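Local coordinates for protein STU0660 (Streptococcus thermophilus, PDB 3ZTH) that belongs to the large Csn2 proteins of CRISPR-mediated bacterial immunity, binds magnesium and probably binds DNA, at residues T302-Q307 against F327-R332; H190-T195 against K227-L232; F4-Y9 against E59-D64; L244-E249 against M291-V296; I201-I206 against F234-S239. All blocks are in the same frame, centred on the assembly; numbering follows the deposited sequence.

Contact 5 lies near the middle of the chain, its centre about 4 Å from the chain's centre. Contact 2 touches it through L232 CD1 and I201 CD1, 4.1 Å apart, where strands 199-204 and 232-237 begin; contact 4 touches it beyond the other strand end, with L244 N 4.1 Å from P238 CB. Contact 3 belongs to a separate small sheet, its nearest atoms about 8 Å from contact 5. Contact 1 lies peripherally, nearest atoms about 6 Å from contact 4. Of the magnesium ligands, Q26 is about 4 Å from T302 of contact 1 and D240 about 8 Å from L244 of contact 4, side chain to side chain; the M304 side chain is about 8 Å from a bound magnesium.

Contact 1: T302-Q307 against F327-R332; sequences TKMLRQ and FSYRIR
The Y329 ring carries the carbonyl O of T302 over one face, offset toward the rim, with T302 O 3.3 Å from Y329 CG. At the edge of the F327 ring, close to its plane, sits the amide of K303, with K303 N 3.6 Å from F327 CE2. Y329 CG is anti to the backbone N (chi1 -176°). Selenomethionine M304 crosses it at about a right angle and bends at chi3, so that its CE reaches Y329 CE2 at 3.6 Å. Beyond the hydroxyl, Q307 runs extended, its CG 3.5 Å from Y329 OH and its amide plane 74° from the ring. Q307 OE1 accepts R332 N at 2.6 Å (161°), the donor standing above the carbonyl plane. Outside this pair, T302 OG1 bonds to S258. The two loops flanking helix 312-324 are thus joined by ring packing and one hydrogen bond, while the buried Y329 OH has no polar partner in the model, consistent with Y329 contributing mainly through its apolar ring.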
# COMPACT_ATOMS: atom_id res chain seq x y z
N THR A 302 3.14 24.82 46.13
CA THR A 302 4.20 25.21 45.20
C THR A 302 5.19 26.16 45.84
O THR A 302 4.83 27.28 46.21
CB THR A 302 3.64 25.92 43.94
OG1 THR A 302 2.66 25.10 43.30
CG2 THR A 302 4.76 26.20 42.96
N LYS A 303 6.43 25.71 45.99
CA LYS A 303 7.45 26.60 46.52
C LYS A 303 7.79 27.40 45.28
O LYS A 303 8.29 26.85 44.30
CB LYS A 303 8.68 25.84 46.99
CG LYS A 303 9.72 26.77 47.59
CD LYS A 303 11.10 26.14 47.70
CE LYS A 303 12.10 27.15 48.25
NZ LYS A 303 13.49 26.60 48.31
N MSE A 304 7.51 28.69 45.30
CA MSE A 304 7.77 29.52 44.14
C MSE A 304 8.94 30.47 44.22
O MSE A 304 9.23 31.04 45.26
CB MSE A 304 6.50 30.27 43.77
CG MSE A 304 5.42 29.32 43.27
SE MSE A 304 3.74 30.13 42.86
CE MSE A 304 3.18 30.44 44.69
N LEU A 305 9.61 30.63 43.08
CA LEU A 305 10.76 31.50 42.95
C LEU A 305 10.32 32.96 42.95
O LEU A 305 10.99 33.82 43.53
CB LEU A 305 11.49 31.17 41.64
CG LEU A 305 12.87 31.78 41.40
CD1 LEU A 305 13.79 31.49 42.57
CD2 LEU A 305 13.44 31.21 40.10
N ARG A 306 9.19 33.22 42.30
CA ARG A 306 8.63 34.56 42.23
C ARG A 306 7.26 34.53 42.89
O ARG A 306 6.44 33.68 42.56
CB ARG A 306 8.45 34.99 40.77
CG ARG A 306 9.73 35.08 39.96
CD ARG A 306 9.41 35.38 38.50
NE ARG A 306 10.58 35.91 37.78
CZ ARG A 306 10.57 36.28 36.50
NH1 ARG A 306 9.47 36.18 35.78
NH2 ARG A 306 11.68 36.76 35.95
N GLN A 307 7.01 35.46 43.81
CA GLN A 307 5.72 35.52 44.48
C GLN A 307 4.64 35.94 43.51
O GLN A 307 4.75 36.98 42.88
CB GLN A 307 5.74 36.54 45.61
CG GLN A 307 6.34 36.05 46.88
CD GLN A 307 5.85 36.85 48.06
OE1 GLN A 307 6.20 36.57 49.21
NE2 GLN A 307 5.03 37.87 47.79
N PHE A 327 1.92 22.26 53.81
CA PHE A 327 2.92 22.71 52.86
C PHE A 327 3.47 24.00 53.44
O PHE A 327 2.70 24.88 53.85
CB PHE A 327 2.30 22.96 51.49
CG PHE A 327 3.31 23.04 50.38
CD1 PHE A 327 3.93 21.89 49.91
CD2 PHE A 327 3.67 24.26 49.83
CE1 PHE A 327 4.88 21.96 48.91
CE2 PHE A 327 4.63 24.34 48.83
CZ PHE A 327 5.23 23.19 48.37
N SER A 328 4.79 24.12 53.46
CA SER A 328 5.48 25.28 54.04
C SER A 328 5.51 26.62 53.29
O SER A 328 5.74 27.66 53.91
CB SER A 328 6.92 24.89 54.37
OG SER A 328 7.65 24.60 53.19
N TYR A 329 5.31 26.63 51.98
CA TYR A 329 5.36 27.90 51.26
C TYR A 329 4.46 28.99 51.82
O TYR A 329 3.33 28.73 52.24
CB TYR A 329 5.03 27.72 49.78
CG TYR A 329 5.19 29.00 49.02
CD1 TYR A 329 6.45 29.47 48.65
CD2 TYR A 329 4.07 29.79 48.70
CE1 TYR A 329 6.62 30.68 48.00
CE2 TYR A 329 4.22 31.01 48.04
CZ TYR A 329 5.50 31.45 47.69
OH TYR A 329 5.65 32.65 47.04
N ARG A 330 4.96 30.23 51.82
CA ARG A 330 4.19 31.36 52.32
C ARG A 330 4.49 32.64 51.56
O ARG A 330 5.65 32.97 51.31
CB ARG A 330 4.47 31.61 53.81
CG ARG A 330 4.08 30.49 54.75
CD ARG A 330 2.60 30.48 55.07
NE ARG A 330 2.29 29.41 56.01
CZ ARG A 330 2.40 28.12 55.74
NH1 ARG A 330 2.81 27.72 54.54
NH2 ARG A 330 2.12 27.21 56.67
N ILE A 331 3.44 33.35 51.20
CA ILE A 331 3.60 34.63 50.54
C ILE A 331 3.97 35.59 51.68
O ILE A 331 3.30 35.62 52.70
CB ILE A 331 2.26 35.05 49.88
CG1 ILE A 331 2.05 34.22 48.61
CG2 ILE A 331 2.26 36.54 49.58
CD1 ILE A 331 0.67 34.34 48.03
N ARG A 332 5.06 36.33 51.52
CA ARG A 332 5.49 37.26 52.55
C ARG A 332 4.99 38.67 52.27
O ARG A 332 4.95 39.12 51.13
CB ARG A 332 7.02 37.28 52.68
CG ARG A 332 7.63 36.18 53.57
CD ARG A 332 7.78 34.85 52.84
NE ARG A 332 8.51 33.87 53.65
CZ ARG A 332 8.72 32.60 53.30
NH1 ARG A 332 8.27 32.13 52.14
NH2 ARG A 332 9.40 31.79 54.11

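Contact 2: H190-T195 against K227-L232; sequences HLLSQT and KKYPNL
L192 lays its CB over the centre of the Y229 ring, 3.5 Å from the centroid and 5° off the ring normal, which is a CH-pi contact. The opposite face is backed by the chain's own K228, whose CG lies above it toward the rim, so the phenol is clasped between two aliphatic groups. With its CG anti to the carbonyl carbon (chi1 -68°), L192 carries CD1 along the ring, 3.6 Å from Y229 CD2, and onward to meet L232 CD2, also at 3.6 Å. L192 and L232 cross there at about a right angle. At the far end of the ring, Y229 OH comes 3.3 Å from S193 CB, but its polar partner is D189 OD1, a carboxylate that also forms a salt bridge with K228 NZ. This shared acceptor anchors the hydroxyl, while L192 CB and K228 CG, on the two faces, would restrain how the ring is turned. S193 OG turns back to bond H190 O at 2.7 Å, in the last turn of the helix. N231 ND2 has its partner outside the pair, E197 O. Each chain segment finishes in a type I turn, L192-T195 and Y229-L232, the latter closed by L232 N to Y229 O at 2.9 Å. Two helices that pack on the same face of the central sheet, 177-192 and 212-228, here turn into strands 199-204 and 232-237, as in the alternating alpha/beta architecture of P-loop NTPase relatives.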
# COMPACT_ATOMS: atom_id res chain seq x y z
N HIS A 190 -27.41 14.33 22.26
CA HIS A 190 -28.28 13.45 21.50
C HIS A 190 -27.78 12.02 21.47
O HIS A 190 -28.59 11.09 21.43
CB HIS A 190 -28.44 13.99 20.07
CG HIS A 190 -29.02 15.37 20.00
ND1 HIS A 190 -29.17 16.06 18.82
CD2 HIS A 190 -29.47 16.20 20.98
CE1 HIS A 190 -29.68 17.26 19.07
NE2 HIS A 190 -29.86 17.37 20.38
N LEU A 191 -26.47 11.83 21.48
CA LEU A 191 -25.95 10.47 21.48
C LEU A 191 -26.18 9.81 22.84
O LEU A 191 -26.73 8.72 22.92
CB LEU A 191 -24.45 10.45 21.16
CG LEU A 191 -23.89 9.02 21.17
CD1 LEU A 191 -24.41 8.28 19.95
CD2 LEU A 191 -22.38 9.01 21.17
N LEU A 192 -25.76 10.48 23.91
CA LEU A 192 -25.92 9.93 25.26
C LEU A 192 -27.35 9.59 25.62
O LEU A 192 -27.58 8.74 26.48
CB LEU A 192 -25.36 10.90 26.30
CG LEU A 192 -23.84 11.11 26.30
CD1 LEU A 192 -23.45 12.11 27.37
CD2 LEU A 192 -23.15 9.79 26.54
N SER A 193 -28.30 10.25 24.98
CA SER A 193 -29.72 10.02 25.27
C SER A 193 -30.16 8.65 24.78
O SER A 193 -31.30 8.24 25.00
CB SER A 193 -30.59 11.09 24.61
OG SER A 193 -30.56 10.98 23.20
N GLN A 194 -29.25 7.94 24.13
CA GLN A 194 -29.56 6.63 23.60
C GLN A 194 -28.51 5.58 23.97
O GLN A 194 -28.33 4.59 23.25
CB GLN A 194 -29.72 6.73 22.09
CG GLN A 194 -30.82 7.71 21.68
CD GLN A 194 -30.80 8.03 20.20
OE1 GLN A 194 -29.82 8.58 19.67
NE2 GLN A 194 -31.88 7.68 19.51
N THR A 195 -27.82 5.79 25.09
CA THR A 195 -26.80 4.86 25.55
C THR A 195 -26.53 5.01 27.04
O THR A 195 -26.60 6.11 27.59
CB THR A 195 -25.46 5.06 24.83
OG1 THR A 195 -25.67 4.97 23.41
CG2 THR A 195 -24.46 3.98 25.26
N LYS A 227 -25.32 16.11 35.06
CA LYS A 227 -26.44 15.95 35.96
C LYS A 227 -27.56 15.20 35.25
O LYS A 227 -28.49 14.71 35.88
CB LYS A 227 -26.94 17.32 36.44
CG LYS A 227 -25.94 18.05 37.31
CD LYS A 227 -26.43 19.43 37.69
CE LYS A 227 -25.38 20.20 38.49
NZ LYS A 227 -25.83 21.59 38.77
N LYS A 228 -27.45 15.10 33.93
CA LYS A 228 -28.46 14.42 33.13
C LYS A 228 -28.05 13.01 32.77
O LYS A 228 -28.90 12.12 32.67
CB LYS A 228 -28.71 15.22 31.86
CG LYS A 228 -29.62 14.56 30.87
CD LYS A 228 -29.89 15.49 29.70
CE LYS A 228 -30.83 14.86 28.68
NZ LYS A 228 -30.99 15.75 27.49
N TYR A 229 -26.76 12.79 32.59
CA TYR A 229 -26.24 11.48 32.23
C TYR A 229 -25.24 11.00 33.27
O TYR A 229 -24.07 11.35 33.23
CB TYR A 229 -25.56 11.55 30.87
CG TYR A 229 -26.50 11.95 29.75
CD1 TYR A 229 -27.48 11.07 29.29
CD2 TYR A 229 -26.40 13.21 29.16
CE1 TYR A 229 -28.35 11.45 28.26
CE2 TYR A 229 -27.26 13.59 28.14
CZ TYR A 229 -28.23 12.71 27.69
OH TYR A 229 -29.08 13.10 26.68
N PRO A 230 -25.70 10.17 34.21
CA PRO A 230 -24.84 9.62 35.26
C PRO A 230 -23.58 8.98 34.69
O PRO A 230 -22.53 8.95 35.33
CB PRO A 230 -25.74 8.59 35.93
CG PRO A 230 -27.11 9.16 35.74
CD PRO A 230 -27.07 9.64 34.32
N ASN A 231 -23.71 8.47 33.47
CA ASN A 231 -22.62 7.78 32.81
C ASN A 231 -21.56 8.67 32.16
O ASN A 231 -20.65 8.17 31.51
CB ASN A 231 -23.22 6.83 31.76
CG ASN A 231 -24.16 7.54 30.79
OD1 ASN A 231 -24.95 8.39 31.19
ND2 ASN A 231 -24.09 7.17 29.51
N LEU A 232 -21.68 9.98 32.35
CA LEU A 232 -20.73 10.91 31.74
C LEU A 232 -19.70 11.48 32.71
O LEU A 232 -20.04 11.90 33.81
CB LEU A 232 -21.50 12.06 31.09
CG LEU A 232 -20.68 13.15 30.39
CD1 LEU A 232 -19.78 12.51 29.34
CD2 LEU A 232 -21.63 14.16 29.76

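Contact 3: F4-Y9 against E59-D64; sequences FVQHPY and EPTILD
Two neighbouring strands of a small three-stranded antiparallel sheet meet here, 2-5 in its middle and 62-63 at one margin. F4 and L63 form a hydrogen-bonded pair: F4 N gives to L63 O at 2.7 Å, and L63 N returns to F4 O at 3.1 Å. V5 and I62 follow as a non-hydrogen-bonded pair, with V5 CG2 4.4 Å from I62 CD1 on the same face. One residue further, Q6 N reaches T61 O at 3.2 Å, nearly along the C=O axis. The return bond comes from a side chain: T61 N donates to Q6 OE1 at 2.8 Å, standing 51° out of the amide plane. The extended Q6 chain, CG anti to the backbone N (chi1 -158°), thus acts where a backbone carbonyl would if the strand ran on, while Q6 O itself accepts Y33 OH. On the face with L63, F4 CB lies 4.1 Å from L63 CB, and the ring presents its edge to D64 O, 3.4 Å from F4 CD2. R67 adds a cation-pi contact to that ring, and R12 NH1 bonds both F4 O and T61 O. Beneath the other face runs helix 28-43, with V5 on I37 and I62 on F42. Strand 13-16 completes the sheet beyond 2-5, joined through the backbones of V5 and I13.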
# COMPACT_ATOMS: atom_id res chain seq x y z
N PHE A 4 -5.07 5.82 40.09
CA PHE A 4 -3.71 5.86 40.61
C PHE A 4 -2.87 5.59 39.37
O PHE A 4 -2.65 4.44 38.98
CB PHE A 4 -3.53 4.81 41.70
CG PHE A 4 -4.08 5.24 43.03
CD1 PHE A 4 -3.39 6.16 43.82
CD2 PHE A 4 -5.32 4.77 43.48
CE1 PHE A 4 -3.92 6.61 45.03
CE2 PHE A 4 -5.85 5.21 44.69
CZ PHE A 4 -5.16 6.13 45.47
N VAL A 5 -2.43 6.67 38.74
CA VAL A 5 -1.66 6.60 37.51
C VAL A 5 -0.21 6.27 37.70
O VAL A 5 0.49 6.90 38.50
CB VAL A 5 -1.77 7.93 36.72
CG1 VAL A 5 -1.11 7.79 35.36
CG2 VAL A 5 -3.23 8.33 36.58
N GLN A 6 0.26 5.30 36.93
CA GLN A 6 1.63 4.87 37.00
C GLN A 6 2.62 5.94 36.56
O GLN A 6 2.44 6.60 35.53
CB GLN A 6 1.83 3.62 36.15
CG GLN A 6 3.04 2.82 36.56
CD GLN A 6 3.05 1.46 35.91
OE1 GLN A 6 2.02 0.79 35.81
NE2 GLN A 6 4.23 1.04 35.46
N HIS A 7 3.67 6.09 37.36
CA HIS A 7 4.72 7.06 37.11
C HIS A 7 6.00 6.25 36.88
O HIS A 7 6.28 5.31 37.62
CB HIS A 7 4.90 7.96 38.32
CG HIS A 7 5.88 9.07 38.11
ND1 HIS A 7 5.52 10.28 37.56
CD2 HIS A 7 7.20 9.16 38.37
CE1 HIS A 7 6.58 11.07 37.50
NE2 HIS A 7 7.61 10.41 37.98
N PRO A 8 6.80 6.63 35.88
CA PRO A 8 8.05 5.90 35.60
C PRO A 8 8.99 5.61 36.78
O PRO A 8 9.60 4.54 36.81
CB PRO A 8 8.71 6.75 34.51
CG PRO A 8 8.16 8.12 34.74
CD PRO A 8 6.70 7.83 35.04
N TYR A 9 9.13 6.51 37.74
CA TYR A 9 10.03 6.19 38.85
C TYR A 9 9.60 6.57 40.26
O TYR A 9 10.33 6.36 41.22
CB TYR A 9 11.44 6.76 38.57
CG TYR A 9 11.50 7.90 37.57
CD1 TYR A 9 11.00 9.17 37.87
CD2 TYR A 9 12.08 7.70 36.31
CE1 TYR A 9 11.09 10.23 36.94
CE2 TYR A 9 12.17 8.75 35.38
CZ TYR A 9 11.68 10.00 35.70
OH TYR A 9 11.78 11.03 34.77
N GLU A 59 3.74 -2.63 30.08
CA GLU A 59 2.68 -1.67 29.81
C GLU A 59 2.26 -0.94 31.09
O GLU A 59 2.13 -1.56 32.14
CB GLU A 59 1.46 -2.37 29.21
CG GLU A 59 1.82 -3.38 28.13
CD GLU A 59 0.63 -3.77 27.29
OE1 GLU A 59 -0.48 -3.92 27.84
OE2 GLU A 59 0.81 -3.94 26.06
N PRO A 60 2.05 0.38 31.00
CA PRO A 60 1.65 1.19 32.16
C PRO A 60 0.22 0.88 32.63
O PRO A 60 -0.66 0.55 31.84
CB PRO A 60 1.79 2.62 31.64
CG PRO A 60 1.46 2.48 30.19
CD PRO A 60 2.22 1.23 29.81
N THR A 61 -0.01 1.01 33.93
CA THR A 61 -1.30 0.70 34.51
C THR A 61 -1.95 1.84 35.30
O THR A 61 -1.27 2.78 35.73
CB THR A 61 -1.15 -0.54 35.42
OG1 THR A 61 -1.62 -1.70 34.72
CG2 THR A 61 -1.90 -0.38 36.72
N ILE A 62 -3.27 1.76 35.46
CA ILE A 62 -4.03 2.75 36.24
C ILE A 62 -4.89 1.96 37.23
O ILE A 62 -5.75 1.17 36.82
CB ILE A 62 -4.95 3.61 35.35
CG1 ILE A 62 -4.12 4.43 34.37
CG2 ILE A 62 -5.80 4.52 36.23
CD1 ILE A 62 -4.91 5.50 33.63
N LEU A 63 -4.67 2.18 38.52
CA LEU A 63 -5.42 1.47 39.56
C LEU A 63 -6.51 2.31 40.20
O LEU A 63 -6.45 3.54 40.19
CB LEU A 63 -4.47 0.99 40.66
CG LEU A 63 -3.21 0.27 40.16
CD1 LEU A 63 -2.30 -0.04 41.35
CD2 LEU A 63 -3.61 -1.01 39.41
N ASP A 64 -7.51 1.64 40.77
CA ASP A 64 -8.60 2.33 41.45
C ASP A 64 -8.31 2.36 42.95
O ASP A 64 -7.22 2.00 43.38
CB ASP A 64 -9.94 1.64 41.20
CG ASP A 64 -9.93 0.18 41.63
OD1 ASP A 64 -9.55 -0.10 42.78
OD2 ASP A 64 -10.30 -0.68 40.80

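Contact 4: L244-E249 against M291-V296; sequences LKIDEE and MSLETV
E294, on helix 286-296, holds the loop that follows strand 232-237 in this P-loop NTPase-clan protein by a side-chain-to-backbone bond. Its CB stands 4.1 Å from L244 O, and CG comes much closer to that oxygen, 3.0 Å from L244 O. A first torsion of -118°, well off the staggered positions, together with the tightness at CG suggests some strain, while the chain beyond CG is extended. CD passes L244 O at 3.2 Å. At the tip, OE2 accepts I246 N at 2.6 Å with an almost straight N-H (172°), using its anti lone pair, away from OE1. R290 NH1 forms a salt bridge to the same oxygen and also bonds I246 O, which probably helps E294 stay ionised. K245 NZ is a more distant positive charge, 5.3 Å from E294 OE1. Under this polar pair, I246 runs alongside E294, pointing the other way, and crosses L293 at about a right angle, its CD1 lying 3.6 Å from L293 CG.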
# COMPACT_ATOMS: atom_id res chain seq x y z
N LEU A 244 -10.92 27.88 36.45
CA LEU A 244 -11.25 26.86 37.44
C LEU A 244 -12.58 27.22 38.12
O LEU A 244 -12.75 28.34 38.60
CB LEU A 244 -10.14 26.79 38.48
CG LEU A 244 -10.29 25.79 39.62
CD1 LEU A 244 -10.32 24.37 39.06
CD2 LEU A 244 -9.14 25.99 40.61
N LYS A 245 -13.51 26.28 38.16
CA LYS A 245 -14.81 26.51 38.79
C LYS A 245 -14.92 25.64 40.04
O LYS A 245 -14.80 24.42 39.95
CB LYS A 245 -15.97 26.16 37.84
CG LYS A 245 -15.97 26.91 36.52
CD LYS A 245 -16.09 28.41 36.73
CE LYS A 245 -15.90 29.18 35.42
NZ LYS A 245 -15.95 30.66 35.60
N ILE A 246 -15.16 26.26 41.19
CA ILE A 246 -15.29 25.52 42.43
C ILE A 246 -16.67 25.68 43.07
O ILE A 246 -17.15 26.80 43.23
CB ILE A 246 -14.23 25.97 43.47
CG1 ILE A 246 -12.83 25.56 43.00
CG2 ILE A 246 -14.53 25.36 44.83
CD1 ILE A 246 -11.72 25.95 43.95
N ASP A 247 -17.31 24.55 43.40
CA ASP A 247 -18.61 24.56 44.07
C ASP A 247 -18.66 23.36 45.01
O ASP A 247 -17.72 22.56 45.04
CB ASP A 247 -19.79 24.52 43.07
CG ASP A 247 -19.81 23.25 42.23
OD1 ASP A 247 -19.64 22.14 42.78
OD2 ASP A 247 -20.02 23.36 41.00
N GLU A 248 -19.73 23.22 45.78
CA GLU A 248 -19.85 22.11 46.72
C GLU A 248 -19.77 20.73 46.09
O GLU A 248 -19.20 19.81 46.67
CB GLU A 248 -21.16 22.21 47.52
CG GLU A 248 -21.04 22.93 48.86
CD GLU A 248 -19.99 22.30 49.80
OE1 GLU A 248 -19.27 21.36 49.39
OE2 GLU A 248 -19.89 22.76 50.97
N GLU A 249 -20.32 20.58 44.89
CA GLU A 249 -20.33 19.30 44.22
C GLU A 249 -19.00 18.83 43.64
O GLU A 249 -18.61 17.68 43.86
CB GLU A 249 -21.38 19.30 43.11
CG GLU A 249 -22.76 19.68 43.61
CD GLU A 249 -23.12 18.94 44.88
OE1 GLU A 249 -23.17 17.68 44.86
OE2 GLU A 249 -23.36 19.61 45.92
N MSE A 291 -14.49 32.26 46.04
CA MSE A 291 -13.79 32.91 44.95
C MSE A 291 -12.30 33.02 45.22
O MSE A 291 -11.49 32.90 44.31
CB MSE A 291 -14.37 34.29 44.71
CG MSE A 291 -15.69 34.24 44.01
SE MSE A 291 -16.08 35.98 43.36
CE MSE A 291 -16.67 36.79 45.03
N SER A 292 -11.95 33.28 46.47
CA SER A 292 -10.56 33.38 46.85
C SER A 292 -9.94 32.01 46.60
O SER A 292 -8.81 31.89 46.14
CB SER A 292 -10.45 33.76 48.32
OG SER A 292 -9.10 33.86 48.73
N LEU A 293 -10.72 30.97 46.89
CA LEU A 293 -10.30 29.58 46.71
C LEU A 293 -10.09 29.24 45.22
O LEU A 293 -9.20 28.46 44.87
CB LEU A 293 -11.34 28.65 47.33
CG LEU A 293 -11.11 27.13 47.26
CD1 LEU A 293 -9.86 26.72 48.07
CD2 LEU A 293 -12.36 26.45 47.79
N GLU A 294 -10.90 29.84 44.36
CA GLU A 294 -10.78 29.61 42.92
C GLU A 294 -9.54 30.28 42.36
O GLU A 294 -8.92 29.80 41.42
CB GLU A 294 -12.01 30.16 42.21
CG GLU A 294 -12.82 29.11 41.50
CD GLU A 294 -14.20 29.62 41.11
OE1 GLU A 294 -14.31 30.77 40.63
OE2 GLU A 294 -15.18 28.86 41.28
N THR A 295 -9.18 31.41 42.94
CA THR A 295 -8.02 32.18 42.52
C THR A 295 -6.69 31.53 42.90
O THR A 295 -5.78 31.43 42.08
CB THR A 295 -8.04 33.58 43.17
OG1 THR A 295 -9.17 34.31 42.69
CG2 THR A 295 -6.74 34.33 42.87
N VAL A 296 -6.60 31.10 44.15
CA VAL A 296 -5.38 30.54 44.71
C VAL A 296 -5.08 29.06 44.52
O VAL A 296 -3.90 28.67 44.45
CB VAL A 296 -5.31 30.84 46.22
CG1 VAL A 296 -4.10 30.18 46.82
CG2 VAL A 296 -5.26 32.33 46.46

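Contact 5: I201-I206 against F234-S239; sequences IVLKNI and FILFPS
L203 is the apolar centre of one face of this parallel strand pair: its CB lies 3.7 Å from L236 CD2, and its CD1 3.9 Å from F234 CE1. I201 extends the row, its CG2 also 3.9 Å from F234 CE1, all these side chains running side by side under helices 177-192 and 212-228. On the other face V202 leans on I235 and sends CG1, anti to the backbone N, to the edge of the F237 ring, 3.8 Å from F237 CE1. Between the two layers run the strands, 13° apart in direction. Their bonds alternate: I235 N to I201 O at 3.0 Å, L203 N to I235 O at 2.9 Å, F237 N to L203 O at 3.2 Å, every donor in the carbonyl plane. Next to F237 a water joins the two segments, donating to F237 O at 3.0 Å and weakly accepting from N205 N. K204 leads its amine away to S81 OG, with a cation-pi contact to W35. In this beta-alpha-beta unit of the P-loop NTPase type, three backbone bonds thus pair amides and carbonyls between two largely apolar faces, with water and the K204 charge met toward N205 and F237, on the side leading to the metal ligand D240.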
# COMPACT_ATOMS: atom_id res chain seq x y z
N ILE A 201 -14.61 12.15 28.78
CA ILE A 201 -14.17 13.20 27.88
C ILE A 201 -13.15 14.12 28.54
O ILE A 201 -13.41 14.71 29.58
CB ILE A 201 -15.38 14.02 27.40
CG1 ILE A 201 -16.39 13.07 26.74
CG2 ILE A 201 -14.93 15.10 26.42
CD1 ILE A 201 -17.59 13.76 26.16
N VAL A 202 -11.98 14.21 27.91
CA VAL A 202 -10.88 15.05 28.40
C VAL A 202 -10.75 16.32 27.59
O VAL A 202 -10.73 16.27 26.36
CB VAL A 202 -9.53 14.29 28.31
CG1 VAL A 202 -8.38 15.23 28.56
CG2 VAL A 202 -9.50 13.17 29.32
N LEU A 203 -10.65 17.46 28.27
CA LEU A 203 -10.52 18.75 27.58
C LEU A 203 -9.38 19.64 28.07
O LEU A 203 -9.38 20.09 29.21
CB LEU A 203 -11.83 19.53 27.72
CG LEU A 203 -12.99 19.11 26.82
CD1 LEU A 203 -14.31 19.33 27.53
CD2 LEU A 203 -12.93 19.92 25.53
N LYS A 204 -8.40 19.89 27.22
CA LYS A 204 -7.31 20.77 27.61
C LYS A 204 -6.96 21.69 26.45
O LYS A 204 -7.34 21.42 25.32
CB LYS A 204 -6.08 19.97 28.07
CG LYS A 204 -5.13 19.51 26.98
CD LYS A 204 -3.89 18.87 27.62
CE LYS A 204 -2.75 18.67 26.60
NZ LYS A 204 -3.06 17.68 25.54
N ASN A 205 -6.27 22.79 26.76
CA ASN A 205 -5.85 23.77 25.76
C ASN A 205 -6.95 24.68 25.25
O ASN A 205 -6.69 25.57 24.46
CB ASN A 205 -5.21 23.09 24.55
CG ASN A 205 -4.07 22.19 24.93
OD1 ASN A 205 -3.12 22.62 25.58
ND2 ASN A 205 -4.14 20.93 24.51
N ILE A 206 -8.18 24.48 25.70
CA ILE A 206 -9.29 25.30 25.23
C ILE A 206 -9.42 26.65 25.93
O ILE A 206 -9.83 27.64 25.31
CB ILE A 206 -10.61 24.53 25.34
CG1 ILE A 206 -10.54 23.29 24.45
CG2 ILE A 206 -11.78 25.40 24.93
CD1 ILE A 206 -10.06 23.60 23.03
N PHE A 234 -16.18 14.13 32.88
CA PHE A 234 -15.33 15.14 32.28
C PHE A 234 -14.04 15.34 33.09
O PHE A 234 -14.07 15.38 34.32
CB PHE A 234 -16.08 16.47 32.21
CG PHE A 234 -16.98 16.62 31.01
CD1 PHE A 234 -16.46 16.97 29.78
CD2 PHE A 234 -18.36 16.46 31.14
CE1 PHE A 234 -17.30 17.17 28.67
CE2 PHE A 234 -19.21 16.66 30.04
CZ PHE A 234 -18.68 17.01 28.82
N ILE A 235 -12.91 15.44 32.40
CA ILE A 235 -11.62 15.72 33.05
C ILE A 235 -11.06 16.94 32.32
O ILE A 235 -10.71 16.85 31.14
CB ILE A 235 -10.61 14.58 32.90
CG1 ILE A 235 -11.03 13.37 33.72
CG2 ILE A 235 -9.25 15.04 33.41
CD1 ILE A 235 -10.04 12.20 33.64
N LEU A 236 -10.99 18.06 33.02
CA LEU A 236 -10.49 19.32 32.46
C LEU A 236 -9.12 19.70 33.04
O LEU A 236 -8.77 19.30 34.15
CB LEU A 236 -11.49 20.45 32.77
CG LEU A 236 -12.99 20.15 32.57
CD1 LEU A 236 -13.81 21.32 33.10
CD2 LEU A 236 -13.30 19.91 31.11
N PHE A 237 -8.35 20.46 32.27
CA PHE A 237 -7.03 20.95 32.69
C PHE A 237 -7.09 22.47 32.56
O PHE A 237 -6.61 23.05 31.58
CB PHE A 237 -5.93 20.41 31.77
CG PHE A 237 -5.68 18.94 31.92
CD1 PHE A 237 -6.51 18.02 31.29
CD2 PHE A 237 -4.62 18.48 32.69
CE1 PHE A 237 -6.29 16.66 31.42
CE2 PHE A 237 -4.39 17.12 32.83
CZ PHE A 237 -5.22 16.20 32.19
N PRO A 238 -7.71 23.14 33.55
CA PRO A 238 -7.85 24.60 33.55
C PRO A 238 -6.54 25.36 33.66
O PRO A 238 -5.56 24.86 34.22
CB PRO A 238 -8.75 24.88 34.75
CG PRO A 238 -9.51 23.60 34.92
CD PRO A 238 -8.46 22.55 34.67
N SER A 239 -6.54 26.58 33.14
CA SER A 239 -5.38 27.47 33.20
C SER A 239 -5.27 27.94 34.64
O SER A 239 -6.15 27.68 35.46
CB SER A 239 -5.59 28.69 32.30
OG SER A 239 -6.13 28.31 31.05
O HOH W 1 -7.34 24.34 28.93